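Local coordinates for uncharacterized protein (Staphylococcus aureus, PDB 3P8A) that is of unknown function but belongs to the glyoxalase-like (VOC) family, whose members are typically metal-dependent enzymes or small-molecule binders, at residues 26-31 and 108-113; 92-97 and 149-154; 212-217 and 226-231; 192-197 and 233-238. All blocks are in the same frame, centred on the assembly; numbering follows the deposited sequence.

Contact 1: residues 26-31 and 108-113; sequences DHIIHY and KNICLH
A classic beta bulge marks the antiparallel pairing of strands 26-31 and 108-113: D26 and H27 both face C111, and the carbonyl oxygen of C111 takes two N-H groups, D26 N at 2.8 Å and H27 N at 3.3 Å. The return bond runs from C111 N to H27 O. At the bulge the H27 imidazole leans over C111, whose CB sits 3.6 Å from the ring centroid in a CH-pi contact over one face, while SG meets the ring obliquely, 3.4 Å from H27 CE1. With chi1 at 61°, CG of H27 lies between the backbone N and the carbonyl carbon, and this brings the ring across toward the neighbouring strand. D26 fixes the ring's rotation: H27 ND1 donates to D26 OD2 (2.7 Å) within the ring plane, on the anti lone pair of the carboxylate. The two strands are central neighbours in the mixed sheet of the glyoxalase-like domain, and Y69 stacks on H27 from strand 69-75. A glycerol, probably from the crystallisation liquor, lies near H27, so the sheet face with H27 and C111 may border a pocket. On the opposite face of the sheet I28 CG1 packs against I110 CG2 at 3.8 Å.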
# COMPACT_ATOMS: atom_id res chain seq x y z
N ASP A 26 -2.48 3.83 4.93
CA ASP A 26 -1.29 4.67 4.88
C ASP A 26 -0.87 4.98 3.46
O ASP A 26 -0.78 6.14 3.09
CB ASP A 26 -0.12 4.06 5.67
CG ASP A 26 0.93 5.10 5.99
OD1 ASP A 26 0.64 6.00 6.82
OD2 ASP A 26 2.03 5.02 5.42
N HIS A 27 -0.55 3.94 2.69
CA HIS A 27 -0.10 4.17 1.33
C HIS A 27 -0.34 2.97 0.44
O HIS A 27 -0.66 1.89 0.94
CB HIS A 27 1.39 4.65 1.30
CG HIS A 27 2.40 3.70 1.86
ND1 HIS A 27 2.70 3.68 3.21
CD2 HIS A 27 3.19 2.81 1.23
CE1 HIS A 27 3.66 2.79 3.35
NE2 HIS A 27 3.96 2.21 2.19
N ILE A 28 -0.29 3.20 -0.88
CA ILE A 28 -0.39 2.16 -1.89
C ILE A 28 0.94 2.15 -2.62
O ILE A 28 1.51 3.21 -2.87
CB ILE A 28 -1.63 2.32 -2.84
CG1 ILE A 28 -1.74 1.13 -3.81
CG2 ILE A 28 -1.69 3.69 -3.56
CD1 ILE A 28 -3.15 0.92 -4.39
N ILE A 29 1.45 0.97 -2.95
CA ILE A 29 2.72 0.83 -3.65
C ILE A 29 2.50 0.54 -5.09
O ILE A 29 1.83 -0.44 -5.44
CB ILE A 29 3.63 -0.25 -3.00
CG1 ILE A 29 3.87 0.07 -1.52
CG2 ILE A 29 4.97 -0.39 -3.75
CD1 ILE A 29 3.62 -1.08 -0.67
N HIS A 30 3.15 1.36 -5.94
CA HIS A 30 3.14 1.18 -7.38
C HIS A 30 4.58 0.96 -7.87
O HIS A 30 5.41 1.87 -7.79
CB HIS A 30 2.46 2.39 -8.06
CG HIS A 30 2.31 2.28 -9.55
ND1 HIS A 30 1.74 3.30 -10.29
CD2 HIS A 30 2.67 1.28 -10.40
CE1 HIS A 30 1.76 2.90 -11.55
NE2 HIS A 30 2.32 1.68 -11.67
N TYR A 31 4.87 -0.26 -8.40
CA TYR A 31 6.18 -0.59 -8.96
C TYR A 31 6.27 -0.01 -10.38
O TYR A 31 5.45 -0.34 -11.23
CB TYR A 31 6.51 -2.11 -8.92
CG TYR A 31 7.67 -2.51 -9.81
CD1 TYR A 31 7.52 -3.48 -10.79
CD2 TYR A 31 8.90 -1.86 -9.72
CE1 TYR A 31 8.58 -3.83 -11.64
CE2 TYR A 31 9.94 -2.13 -10.62
CZ TYR A 31 9.77 -3.14 -11.56
OH TYR A 31 10.80 -3.44 -12.41
N LYS A 108 1.41 -2.97 -6.13
CA LYS A 108 1.96 -4.17 -5.47
C LYS A 108 1.22 -4.54 -4.19
O LYS A 108 1.01 -5.74 -3.93
CB LYS A 108 3.46 -3.98 -5.16
CG LYS A 108 4.36 -3.83 -6.40
CD LYS A 108 4.56 -5.13 -7.21
CE LYS A 108 3.79 -5.16 -8.51
NZ LYS A 108 3.72 -6.55 -9.07
N ASN A 109 0.89 -3.53 -3.37
CA ASN A 109 0.24 -3.75 -2.09
C ASN A 109 -0.25 -2.44 -1.50
O ASN A 109 -0.02 -1.37 -2.06
CB ASN A 109 1.24 -4.40 -1.08
CG ASN A 109 0.59 -5.35 -0.11
OD1 ASN A 109 -0.63 -5.32 0.14
ND2 ASN A 109 1.38 -6.23 0.44
N ILE A 110 -0.93 -2.55 -0.35
CA ILE A 110 -1.37 -1.40 0.44
C ILE A 110 -0.77 -1.59 1.83
O ILE A 110 -0.49 -2.71 2.25
CB ILE A 110 -2.90 -1.21 0.46
CG1 ILE A 110 -3.62 -2.50 0.98
CG2 ILE A 110 -3.41 -0.78 -0.94
CD1 ILE A 110 -5.09 -2.27 1.40
N CYS A 111 -0.62 -0.49 2.53
CA CYS A 111 -0.01 -0.47 3.83
C CYS A 111 -0.96 0.25 4.75
O CYS A 111 -1.48 1.32 4.41
CB CYS A 111 1.34 0.24 3.74
SG CYS A 111 2.21 0.43 5.32
N LEU A 112 -1.19 -0.33 5.93
CA LEU A 112 -2.08 0.22 6.91
C LEU A 112 -1.29 0.78 8.11
O LEU A 112 -0.41 0.11 8.64
CB LEU A 112 -3.12 -0.84 7.36
CG LEU A 112 -3.97 -1.54 6.27
CD1 LEU A 112 -4.88 -2.61 6.89
CD2 LEU A 112 -4.83 -0.53 5.47
N HIS A 113 -1.64 2.00 8.51
CA HIS A 113 -1.04 2.75 9.59
C HIS A 113 -1.55 2.31 10.99
O HIS A 113 -2.76 2.16 11.17
CB HIS A 113 -1.35 4.25 9.35
CG HIS A 113 -1.10 5.13 10.52
ND1 HIS A 113 0.13 5.73 10.72
CD2 HIS A 113 -1.91 5.46 11.55
CE1 HIS A 113 0.03 6.40 11.86
NE2 HIS A 113 -1.18 6.26 12.40

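Contact 2: residues 92-97 and 149-154; sequences VAFATQ and WQLLYI
The Y153 ring carries the V92-A93 peptide over one face: A93 N stands 4.2 Å above the ring centre, with V92 C nearer the rim. The F94 ring meets the same tyrosine differently, at its edge, where Y153 OH lies near the phenyl plane, 3.2 Å from F94 CD2. L151 CD1 approaches that ring obliquely, while A95 CB covers one of its faces toward the rim. Outside the pair, H53 meets F94 edge-to-face and F166 meets Y153 with the ring planes inclined. At the base of the tyrosine, V92 CG2 packs on Y153 CB at 3.6 Å. The Y153 side chain leaves its strand with CG anti to the carbonyl carbon (chi1 -63°) and reaches along the V92-A93 peptide, so that its hydroxyl accepts a nearly straight bond from F94 N, 3.1 Å long with an angle of 165° at the hydrogen. The contact joins strand 147-155 of the larger sheet to the loop before helix 97-100. A glycerol molecule lies close to the F94 side chain, which is consistent with a pocket there. The phenol oxygen supplies an acceptor for the F94 N-H in a buried contact and so ties the loop backbone to the strand.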
# COMPACT_ATOMS: atom_id res chain seq x y z
N VAL A 92 8.06 -12.16 2.48
CA VAL A 92 6.94 -11.28 2.84
C VAL A 92 7.15 -9.78 2.54
O VAL A 92 6.17 -9.04 2.48
CB VAL A 92 6.48 -11.46 4.32
CG1 VAL A 92 6.01 -12.88 4.59
CG2 VAL A 92 7.57 -11.05 5.31
N ALA A 93 8.40 -9.32 2.48
CA ALA A 93 8.72 -7.88 2.36
C ALA A 93 8.09 -7.16 1.16
O ALA A 93 7.93 -7.76 0.10
CB ALA A 93 10.23 -7.67 2.38
N PHE A 94 7.72 -5.87 1.34
CA PHE A 94 7.11 -5.10 0.26
C PHE A 94 8.03 -4.99 -0.96
O PHE A 94 7.56 -5.17 -2.08
CB PHE A 94 6.65 -3.71 0.74
CG PHE A 94 7.77 -2.73 0.93
CD1 PHE A 94 8.08 -1.80 -0.05
CD2 PHE A 94 8.59 -2.79 2.06
CE1 PHE A 94 9.17 -0.93 0.10
CE2 PHE A 94 9.69 -1.95 2.19
CZ PHE A 94 9.97 -1.01 1.22
N ALA A 95 9.35 -4.72 -0.77
CA ALA A 95 10.29 -4.53 -1.89
C ALA A 95 10.52 -5.77 -2.76
O ALA A 95 10.56 -5.67 -3.98
CB ALA A 95 11.61 -3.98 -1.38
N THR A 96 10.67 -6.93 -2.14
CA THR A 96 10.95 -8.20 -2.78
C THR A 96 9.78 -8.72 -3.60
O THR A 96 9.97 -9.62 -4.43
CB THR A 96 11.54 -9.22 -1.76
OG1 THR A 96 10.64 -9.37 -0.67
CG2 THR A 96 12.91 -8.80 -1.20
N GLN A 97 8.56 -8.13 -3.43
CA GLN A 97 7.37 -8.45 -4.23
C GLN A 97 7.66 -8.17 -5.69
O GLN A 97 7.13 -8.88 -6.55
CB GLN A 97 6.14 -7.61 -3.82
CG GLN A 97 5.53 -8.03 -2.50
CD GLN A 97 4.22 -7.32 -2.28
OE1 GLN A 97 3.29 -7.40 -3.09
NE2 GLN A 97 4.12 -6.63 -1.17
N TRP A 149 10.82 4.07 10.65
CA TRP A 149 9.56 3.35 10.83
C TRP A 149 9.79 1.86 11.06
O TRP A 149 10.91 1.36 10.89
CB TRP A 149 8.60 3.61 9.63
CG TRP A 149 9.02 2.99 8.33
CD1 TRP A 149 8.58 1.81 7.81
CD2 TRP A 149 9.93 3.54 7.36
NE1 TRP A 149 9.12 1.61 6.56
CE2 TRP A 149 9.95 2.66 6.26
CE3 TRP A 149 10.71 4.72 7.31
CZ2 TRP A 149 10.77 2.88 5.14
CZ3 TRP A 149 11.50 4.94 6.19
CH2 TRP A 149 11.52 4.03 5.12
N GLN A 150 8.72 1.16 11.45
CA GLN A 150 8.71 -0.28 11.63
C GLN A 150 7.61 -0.87 10.77
O GLN A 150 6.54 -0.28 10.65
CB GLN A 150 8.42 -0.68 13.08
CG GLN A 150 9.41 -0.17 14.11
CD GLN A 150 8.83 -0.41 15.47
OE1 GLN A 150 8.31 0.50 16.13
NE2 GLN A 150 8.76 -1.67 15.87
N LEU A 151 7.87 -2.04 10.20
CA LEU A 151 6.89 -2.78 9.40
C LEU A 151 6.59 -4.12 10.07
O LEU A 151 7.46 -4.70 10.72
CB LEU A 151 7.39 -3.01 7.97
CG LEU A 151 7.70 -1.76 7.14
CD1 LEU A 151 8.16 -2.15 5.78
CD2 LEU A 151 6.49 -0.85 7.01
N LEU A 152 5.37 -4.62 9.90
CA LEU A 152 4.96 -5.93 10.41
C LEU A 152 4.20 -6.58 9.27
O LEU A 152 3.37 -5.94 8.62
CB LEU A 152 4.09 -5.80 11.66
CG LEU A 152 3.57 -7.10 12.30
CD1 LEU A 152 4.67 -7.82 13.07
CD2 LEU A 152 2.40 -6.80 13.19
N TYR A 153 4.55 -7.83 8.97
CA TYR A 153 3.94 -8.56 7.88
C TYR A 153 3.17 -9.75 8.35
O TYR A 153 3.55 -10.39 9.33
CB TYR A 153 5.01 -9.06 6.93
CG TYR A 153 5.79 -7.94 6.26
CD1 TYR A 153 5.31 -7.32 5.11
CD2 TYR A 153 7.06 -7.58 6.71
CE1 TYR A 153 6.02 -6.32 4.48
CE2 TYR A 153 7.80 -6.60 6.05
CZ TYR A 153 7.27 -5.96 4.95
OH TYR A 153 7.99 -5.03 4.27
N ILE A 154 2.12 -10.09 7.61
CA ILE A 154 1.35 -11.31 7.85
C ILE A 154 1.96 -12.41 7.00
O ILE A 154 2.18 -12.21 5.81
CB ILE A 154 -0.15 -11.09 7.55
CG1 ILE A 154 -0.77 -10.13 8.59
CG2 ILE A 154 -0.91 -12.44 7.49
CD1 ILE A 154 -2.10 -9.57 8.18

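Contact 3: residues 212-217 and 226-231; sequences FDMDIV and LILKND
One lysine ammonium gathers two aspartates and a carbonyl: K229 NZ makes a salt bridge with D215 OD1 (2.8 Å). It also donates to D213 O at 2.9 Å, and a longer salt bridge reaches D213 OD2 at 3.6 Å. Neither of the two short bonds is met in plane, for NZ stands well above the D215 carboxylate plane and likewise above the carbonyl plane of D213. The K229 chain runs extended until its last torsion, where chi4 of 60° folds NZ back between the acceptors. D213 is the residue that leaves helix 201-212 with positive phi, so the network ties the helix end to the turn that begins at L228. The beta hairpin of strands 215-219 and 223-227 carries D215 and lies at the margin of the smaller sheet; D215 and I227 form a hydrogen-bonded pair, each N-H donating to the other's carbonyl oxygen. A water bridges F212 O and K229 N. On the inner side the selenomethionine M214 lies extended, its SE 3.9 Å from L226 CB and its CE 3.8 Å from L228 CD2, and W208 and F235 also pack against it. On the aspartate side of the hairpin, V217 CG2 touches I227 CG2 at 3.6 Å.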
# COMPACT_ATOMS: atom_id res chain seq x y z
N PHE A 212 -7.70 -7.66 9.63
CA PHE A 212 -7.83 -6.20 9.79
C PHE A 212 -9.02 -5.69 10.56
O PHE A 212 -9.22 -4.48 10.63
CB PHE A 212 -7.65 -5.49 8.43
CG PHE A 212 -6.52 -6.06 7.61
CD1 PHE A 212 -5.20 -6.02 8.08
CD2 PHE A 212 -6.77 -6.68 6.40
CE1 PHE A 212 -4.16 -6.58 7.34
CE2 PHE A 212 -5.73 -7.26 5.66
CZ PHE A 212 -4.43 -7.20 6.14
N ASP A 213 -9.84 -6.63 11.11
CA ASP A 213 -11.02 -6.29 11.90
C ASP A 213 -11.95 -5.34 11.13
O ASP A 213 -12.45 -4.35 11.68
CB ASP A 213 -10.58 -5.69 13.26
CG ASP A 213 -11.28 -6.32 14.44
OD1 ASP A 213 -10.60 -7.05 15.22
OD2 ASP A 213 -12.50 -6.12 14.57
N MSE A 214 -12.11 -5.60 9.84
CA MSE A 214 -12.90 -4.76 8.96
C MSE A 214 -14.40 -5.04 9.08
O MSE A 214 -14.79 -6.07 9.62
CB MSE A 214 -12.44 -4.96 7.50
CG MSE A 214 -11.14 -4.24 7.17
SE MSE A 214 -10.58 -4.63 5.33
CE MSE A 214 -8.80 -3.77 5.26
N ASP A 215 -15.23 -4.11 8.60
CA ASP A 215 -16.69 -4.23 8.58
C ASP A 215 -17.10 -4.52 7.12
O ASP A 215 -16.39 -4.12 6.20
CB ASP A 215 -17.37 -2.94 9.06
CG ASP A 215 -17.25 -2.61 10.56
OD1 ASP A 215 -17.29 -3.56 11.38
OD2 ASP A 215 -17.17 -1.41 10.90
N ILE A 216 -18.20 -5.27 6.94
CA ILE A 216 -18.76 -5.61 5.64
C ILE A 216 -19.71 -4.48 5.28
O ILE A 216 -20.56 -4.11 6.09
CB ILE A 216 -19.48 -6.99 5.61
CG1 ILE A 216 -18.56 -8.13 6.06
CG2 ILE A 216 -20.08 -7.31 4.21
CD1 ILE A 216 -19.22 -9.16 6.94
N VAL A 217 -19.57 -3.95 4.08
CA VAL A 217 -20.39 -2.85 3.57
C VAL A 217 -21.42 -3.37 2.55
O VAL A 217 -22.58 -2.99 2.59
CB VAL A 217 -19.45 -1.76 2.96
CG1 VAL A 217 -20.22 -0.67 2.23
CG2 VAL A 217 -18.56 -1.15 4.04
N LEU A 226 -15.47 -3.70 1.70
CA LEU A 226 -15.01 -3.76 3.09
C LEU A 226 -14.57 -2.37 3.55
O LEU A 226 -14.23 -1.53 2.72
CB LEU A 226 -13.88 -4.78 3.22
CG LEU A 226 -14.20 -6.24 2.85
CD1 LEU A 226 -12.99 -7.13 3.05
CD2 LEU A 226 -15.38 -6.77 3.64
N ILE A 227 -14.61 -2.10 4.86
CA ILE A 227 -14.17 -0.83 5.40
C ILE A 227 -13.44 -1.07 6.72
O ILE A 227 -13.83 -1.95 7.49
CB ILE A 227 -15.33 0.22 5.52
CG1 ILE A 227 -14.78 1.67 5.62
CG2 ILE A 227 -16.34 -0.12 6.66
CD1 ILE A 227 -15.86 2.89 5.51
N LEU A 228 -12.38 -0.28 7.00
CA LEU A 228 -11.70 -0.36 8.29
C LEU A 228 -12.59 0.36 9.29
O LEU A 228 -13.31 1.29 8.91
CB LEU A 228 -10.34 0.33 8.23
CG LEU A 228 -9.25 -0.38 7.47
CD1 LEU A 228 -8.20 0.62 7.02
CD2 LEU A 228 -8.61 -1.48 8.32
N LYS A 229 -12.58 -0.05 10.56
CA LYS A 229 -13.42 0.58 11.59
C LYS A 229 -13.10 2.06 11.83
O LYS A 229 -14.00 2.83 12.21
CB LYS A 229 -13.33 -0.19 12.91
CG LYS A 229 -14.23 -1.41 12.92
CD LYS A 229 -13.84 -2.41 14.01
CE LYS A 229 -14.86 -3.50 14.15
NZ LYS A 229 -15.05 -4.29 12.90
N ASN A 230 -11.83 2.46 11.60
CA ASN A 230 -11.34 3.82 11.89
C ASN A 230 -10.86 4.61 10.68
O ASN A 230 -10.05 5.53 10.83
CB ASN A 230 -10.25 3.74 12.98
CG ASN A 230 -10.73 3.02 14.21
OD1 ASN A 230 -11.53 3.55 14.99
ND2 ASN A 230 -10.38 1.75 14.34
N ASP A 231 -11.38 4.29 9.49
CA ASP A 231 -11.03 5.01 8.28
C ASP A 231 -12.20 5.02 7.28
O ASP A 231 -13.03 4.11 7.31
CB ASP A 231 -9.74 4.45 7.64
CG ASP A 231 -9.02 5.45 6.77
OD1 ASP A 231 -9.60 6.53 6.47
OD2 ASP A 231 -7.87 5.18 6.38
O HOH W 1 -10.38 -2.09 11.46
O HOH W 2 -16.52 0.99 9.98

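Contact 4: residues 192-197 and 233-238; sequences ETVIVK and IYFRIE
Strands 189-198 and 234-239 run parallel as neighbours in the smaller mixed sheet; helix 201-212 and the hairpin that follows it lie between them in the chain. Five backbone bonds alternate across the pair, from Y234 N to E192 O at one end to E238 N to V196 O at the other. The side chains of paired residues point to the same face. On the face with V194 and V196, V196 and I237 lie side by side: I237 turns twice, chi1 -43° and chi2 -60°, which curls CD1 back to 3.7 Å from V196 CB. V194 CB likewise meets the ring of F235 at CD1, 4.1 Å away, in an oblique approach. W208 of the helix packs on V196, F235 and I237, and I110 of the larger sheet reaches V194 and F235. The face with T193, I195 and K197 is more polar. T193 OG1 sits 3.8 Å from Y234 CB. I195 CG1 runs alongside R236 CB at 4.0 Å, beyond which the arginine bends at chi3; its NE is held in a salt bridge by D225, and Y223 makes a cation-pi contact with it. E238 has CG between its own N and carbonyl carbon (chi1 60°), and this swings the carboxylate over strand 189-198. There CD lies 3.8 Å from I195 CG2, and OE1 rests 3.4 Å from K197 CE, the ammonium NZ of K197 staying beyond salt-bridge range at 4.4 Å from E238 OE1.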
# COMPACT_ATOMS: atom_id res chain seq x y z
N GLU A 192 -10.58 7.40 -2.07
CA GLU A 192 -11.91 6.95 -1.68
C GLU A 192 -12.01 5.44 -1.63
O GLU A 192 -12.64 4.91 -0.71
CB GLU A 192 -12.92 7.52 -2.69
CG GLU A 192 -14.38 7.30 -2.33
CD GLU A 192 -15.38 7.72 -3.39
OE1 GLU A 192 -14.96 8.09 -4.51
OE2 GLU A 192 -16.59 7.68 -3.09
N THR A 193 -11.46 4.74 -2.65
CA THR A 193 -11.59 3.30 -2.76
C THR A 193 -10.36 2.69 -3.38
O THR A 193 -9.73 3.28 -4.26
CB THR A 193 -12.83 2.95 -3.64
OG1 THR A 193 -13.97 3.62 -3.12
CG2 THR A 193 -13.13 1.45 -3.70
N VAL A 194 -10.06 1.48 -2.95
CA VAL A 194 -9.00 0.64 -3.48
C VAL A 194 -9.72 -0.59 -3.98
O VAL A 194 -10.50 -1.23 -3.24
CB VAL A 194 -7.88 0.31 -2.45
CG1 VAL A 194 -6.90 -0.72 -3.01
CG2 VAL A 194 -7.13 1.58 -2.08
N ILE A 195 -9.55 -0.86 -5.28
CA ILE A 195 -10.16 -1.99 -5.93
C ILE A 195 -9.14 -3.10 -6.13
O ILE A 195 -8.07 -2.90 -6.74
CB ILE A 195 -10.95 -1.63 -7.23
CG1 ILE A 195 -12.06 -0.60 -6.92
CG2 ILE A 195 -11.58 -2.90 -7.82
CD1 ILE A 195 -12.98 -0.22 -8.15
N VAL A 196 -9.50 -4.29 -5.63
CA VAL A 196 -8.71 -5.50 -5.69
C VAL A 196 -9.50 -6.53 -6.51
O VAL A 196 -10.71 -6.71 -6.28
CB VAL A 196 -8.41 -6.03 -4.25
CG1 VAL A 196 -7.69 -7.36 -4.27
CG2 VAL A 196 -7.62 -5.01 -3.42
N LYS A 197 -8.82 -7.15 -7.50
CA LYS A 197 -9.42 -8.21 -8.29
C LYS A 197 -8.91 -9.50 -7.67
O LYS A 197 -7.71 -9.59 -7.39
CB LYS A 197 -9.05 -8.06 -9.79
CG LYS A 197 -10.14 -7.29 -10.52
CD LYS A 197 -9.84 -6.94 -11.94
CE LYS A 197 -11.08 -6.38 -12.61
NZ LYS A 197 -10.88 -6.09 -14.05
N ILE A 233 -11.89 4.91 3.81
CA ILE A 233 -11.56 4.29 2.52
C ILE A 233 -12.34 2.98 2.35
O ILE A 233 -12.32 2.13 3.25
CB ILE A 233 -10.02 4.01 2.36
CG1 ILE A 233 -9.09 5.20 2.66
CG2 ILE A 233 -9.66 3.28 1.06
CD1 ILE A 233 -9.31 6.41 1.98
N TYR A 234 -12.94 2.77 1.17
CA TYR A 234 -13.58 1.49 0.88
C TYR A 234 -12.57 0.57 0.23
O TYR A 234 -11.67 1.04 -0.46
CB TYR A 234 -14.84 1.67 0.02
CG TYR A 234 -15.94 2.35 0.79
CD1 TYR A 234 -16.80 1.63 1.60
CD2 TYR A 234 -16.02 3.74 0.83
CE1 TYR A 234 -17.78 2.26 2.36
CE2 TYR A 234 -16.99 4.39 1.58
CZ TYR A 234 -17.86 3.64 2.36
OH TYR A 234 -18.83 4.25 3.11
N PHE A 235 -12.69 -0.72 0.50
CA PHE A 235 -11.86 -1.78 -0.07
C PHE A 235 -12.80 -2.68 -0.82
O PHE A 235 -13.62 -3.38 -0.22
CB PHE A 235 -11.08 -2.55 1.02
CG PHE A 235 -10.14 -1.63 1.74
CD1 PHE A 235 -8.93 -1.25 1.16
CD2 PHE A 235 -10.52 -1.03 2.94
CE1 PHE A 235 -8.08 -0.34 1.81
CE2 PHE A 235 -9.67 -0.11 3.58
CZ PHE A 235 -8.46 0.22 3.01
N ARG A 236 -12.75 -2.60 -2.15
CA ARG A 236 -13.61 -3.41 -2.98
C ARG A 236 -12.83 -4.59 -3.50
O ARG A 236 -11.83 -4.40 -4.19
CB ARG A 236 -14.23 -2.56 -4.13
CG ARG A 236 -15.11 -3.41 -5.07
CD ARG A 236 -15.95 -2.55 -5.97
NE ARG A 236 -16.97 -1.85 -5.18
CZ ARG A 236 -17.91 -1.07 -5.68
NH1 ARG A 236 -17.99 -0.85 -6.98
NH2 ARG A 236 -18.79 -0.50 -4.87
N ILE A 237 -13.28 -5.80 -3.16
CA ILE A 237 -12.72 -7.07 -3.64
C ILE A 237 -13.74 -7.57 -4.65
O ILE A 237 -14.89 -7.79 -4.30
CB ILE A 237 -12.49 -8.13 -2.51
CG1 ILE A 237 -11.87 -7.55 -1.19
CG2 ILE A 237 -11.76 -9.40 -3.02
CD1 ILE A 237 -10.47 -6.89 -1.30
N GLU A 238 -13.33 -7.65 -5.91
CA GLU A 238 -14.21 -8.11 -6.95
C GLU A 238 -13.66 -9.34 -7.65
O GLU A 238 -12.44 -9.54 -7.72
CB GLU A 238 -14.63 -6.99 -7.92
CG GLU A 238 -13.52 -6.30 -8.67
CD GLU A 238 -13.99 -5.18 -9.58
OE1 GLU A 238 -13.27 -4.87 -10.55
OE2 GLU A 238 -15.06 -4.58 -9.29

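In the fold
From the N terminus, strand 24-31 waits for strand 106-113 to close contact 1 in the middle of the larger sheet. Contact 2 crosses it: residues 92-97 lie inside the loop that contact 1 closes, but their partner strand 147-155 comes later, and I29 CD1 touches F94 CB where the two meet. Both are complete before the smaller sheet begins. There strand 189-198 opens contact 4, and the hairpin of contact 3 is nested within its loop, strand 223-227 then bonding to strand 234-239. The two halves meet through side chains: I110 reaches V194 and F235 of contact 4, L112 reaches L228 and F212, at the end of helix 201-212, and I154 of contact 2 also touches F212.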